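PDB 2B4W: uncharacterized protein from Leishmania major, which is of unknown function but, as a DUF1861 member of the beta-fructosidase clan, may act on or bind carbohydrates. Local coordinates for residues Q194-S199 / S267-R272. Sequence-based numbering, arbitrary orientation.
Sequences QAYLLS and SGIVMR
Y196 turns its CG anti to its carbonyl carbon (chi1 -61°), and I269 sets CG1 between its backbone N and carbonyl carbon; with these torsions the phenol and the isoleucine side chain meet between two strands of different sheets. The phenol hydroxyl donates a hydrogen bond to the main chain, Y196 OH to I269 O, 2.7 Å. The C=O...OH angle of 117° and a position in the carbonyl plane put the donor on a lone pair. The same side chains also pack: Y196 CZ lies 3.4 Å from I269 CG1. I269 CD1 sits over one face of the Y196 ring, offset toward the rim, a CH-pi contact 4.3 Å from the ring centroid. Beside them, Q194 CB rests 4.0 Å from G268 CA, while Q194 NE2 is hydrogen-bonded to I86 O. The axes of 194-198 and 267-271 come within 7.2 Å; the strands belong to different sheets, since 188-198 pairs with 203-211 and 264-271 with 277-283, where S267 and G268 form a classic beta bulge opposite Y280. This is consistent with neighbouring blades of the beta-propeller expected of the clan. I206 and I303 extend the apolar surroundings of I269. All five touching residues are buried, so the sheets join in the interior through a phenol hydroxyl on the main chain of I269, flanked by apolar packing: the phenol satisfies a carbonyl of the facing strand, and the I269 methyl covers part of one ring face.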
loop_
_atom_site.group_PDB
_atom_site.type_symbol
_atom_site.label_atom_id
_atom_site.label_comp_id
_atom_site.label_asym_id
_atom_site.label_seq_id
_atom_site.Cartn_x
_atom_site.Cartn_y
_atom_site.Cartn_z
ATOM N N GLN A 194 1.825 -0.826 3.084
ATOM C CA GLN A 194 1.337 -0.104 4.251
ATOM C C GLN A 194 1.968 -0.734 5.497
ATOM O O GLN A 194 1.856 -1.958 5.684
ATOM C CB GLN A 194 -0.188 -0.100 4.307
ATOM C CG GLN A 194 -0.810 0.857 5.328
ATOM C CD GLN A 194 -0.676 2.287 4.849
ATOM O OE1 GLN A 194 -0.669 2.537 3.645
ATOM N NE2 GLN A 194 -0.552 3.238 5.762
ATOM N N ALA A 195 2.610 0.129 6.282
ATOM C CA ALA A 195 3.160 -0.183 7.593
ATOM C C ALA A 195 2.298 0.348 8.738
ATOM O O ALA A 195 1.709 1.424 8.732
ATOM C CB ALA A 195 4.590 0.318 7.747
ATOM N N TYR A 196 2.222 -0.466 9.786
ATOM C CA TYR A 196 1.424 -0.254 10.977
ATOM C C TYR A 196 2.273 -0.367 12.237
ATOM O O TYR A 196 3.137 -1.244 12.277
ATOM C CB TYR A 196 0.299 -1.297 11.086
ATOM C CG TYR A 196 -0.653 -1.214 9.899
ATOM C CD1 TYR A 196 -0.368 -1.813 8.693
ATOM C CD2 TYR A 196 -1.839 -0.489 10.024
ATOM C CE1 TYR A 196 -1.234 -1.735 7.615
ATOM C CE2 TYR A 196 -2.703 -0.398 8.958
ATOM C CZ TYR A 196 -2.398 -1.021 7.762
ATOM O OH TYR A 196 -3.273 -0.909 6.698
ATOM N N LEU A 197 1.987 0.487 13.212
ATOM C CA LEU A 197 2.601 0.349 14.523
ATOM C C LEU A 197 1.743 -0.559 15.400
ATOM O O LEU A 197 0.540 -0.355 15.540
ATOM C CB LEU A 197 2.770 1.688 15.236
ATOM C CG LEU A 197 3.210 1.636 16.710
ATOM C CD1 LEU A 197 4.630 1.099 16.787
ATOM C CD2 LEU A 197 3.111 3.004 17.374
ATOM N N LEU A 198 2.397 -1.549 15.979
ATOM C CA LEU A 198 1.769 -2.508 16.865
ATOM C C LEU A 198 2.047 -2.201 18.320
ATOM O O LEU A 198 3.112 -1.707 18.676
ATOM C CB LEU A 198 2.297 -3.919 16.539
ATOM C CG LEU A 198 2.133 -4.348 15.080
ATOM C CD1 LEU A 198 2.574 -5.795 14.866
ATOM C CD2 LEU A 198 0.688 -4.164 14.647
ATOM N N SER A 199 1.115 -2.525 19.203
ATOM C CA SER A 199 1.259 -2.305 20.622
ATOM C C SER A 199 2.544 -2.893 21.200
ATOM O O SER A 199 2.968 -2.454 22.279
ATOM C CB SER A 199 0.062 -2.925 21.367
ATOM O OG SER A 199 0.225 -4.325 21.204
ATOM N N SER A 267 -2.913 -2.748 -0.930
ATOM C CA SER A 267 -3.185 -1.342 -0.626
ATOM C C SER A 267 -3.006 -1.075 0.870
ATOM O O SER A 267 -2.226 -0.226 1.279
ATOM C CB SER A 267 -4.587 -0.955 -1.081
ATOM O OG SER A 267 -4.740 -1.184 -2.470
ATOM N N GLY A 268 -3.721 -1.849 1.682
ATOM C CA GLY A 268 -3.524 -1.887 3.132
ATOM C C GLY A 268 -4.666 -2.594 3.834
ATOM O O GLY A 268 -5.650 -3.045 3.223
ATOM N N ILE A 269 -4.596 -2.694 5.160
ATOM C CA ILE A 269 -5.711 -3.259 5.904
ATOM C C ILE A 269 -6.448 -2.217 6.744
ATOM O O ILE A 269 -5.915 -1.182 7.141
ATOM C CB ILE A 269 -5.277 -4.376 6.876
ATOM C CG1 ILE A 269 -4.262 -3.833 7.851
ATOM C CG2 ILE A 269 -4.839 -5.617 6.109
ATOM C CD1 ILE A 269 -3.797 -4.758 8.967
ATOM N N VAL A 270 -7.714 -2.537 7.004
ATOM C CA VAL A 270 -8.524 -1.727 7.909
ATOM C C VAL A 270 -9.021 -2.616 9.052
ATOM O O VAL A 270 -9.612 -3.661 8.785
ATOM C CB VAL A 270 -9.712 -1.084 7.186
ATOM C CG1 VAL A 270 -10.616 -0.345 8.156
ATOM C CG2 VAL A 270 -9.251 -0.119 6.091
HETATM N N MSE A 271 -8.794 -2.223 10.293
HETATM C CA MSE A 271 -9.278 -2.955 11.459
HETATM C C MSE A 271 -10.794 -2.954 11.532
HETATM O O MSE A 271 -11.484 -1.943 11.423
HETATM C CB MSE A 271 -8.677 -2.333 12.713
HETATM C CG MSE A 271 -8.287 -3.197 13.879
HETATM SE SE MSE A 271 -7.332 -4.814 13.427
HETATM C CE MSE A 271 -8.759 -5.854 14.197
ATOM N N ARG A 272 -11.383 -4.128 11.743
ATOM C CA ARG A 272 -12.838 -4.197 11.862
ATOM C C ARG A 272 -13.236 -4.380 13.324
ATOM O O ARG A 272 -12.388 -4.823 14.098
ATOM C CB ARG A 272 -13.396 -5.374 11.063
ATOM C CG ARG A 272 -13.161 -5.262 9.561
ATOM C CD ARG A 272 -13.401 -6.603 8.879
ATOM N NE ARG A 272 -14.733 -7.102 9.178
ATOM C CZ ARG A 272 -15.838 -7.045 8.463
ATOM N NH1 ARG A 272 -15.889 -6.492 7.264
ATOM N NH2 ARG A 272 -16.937 -7.587 8.986
#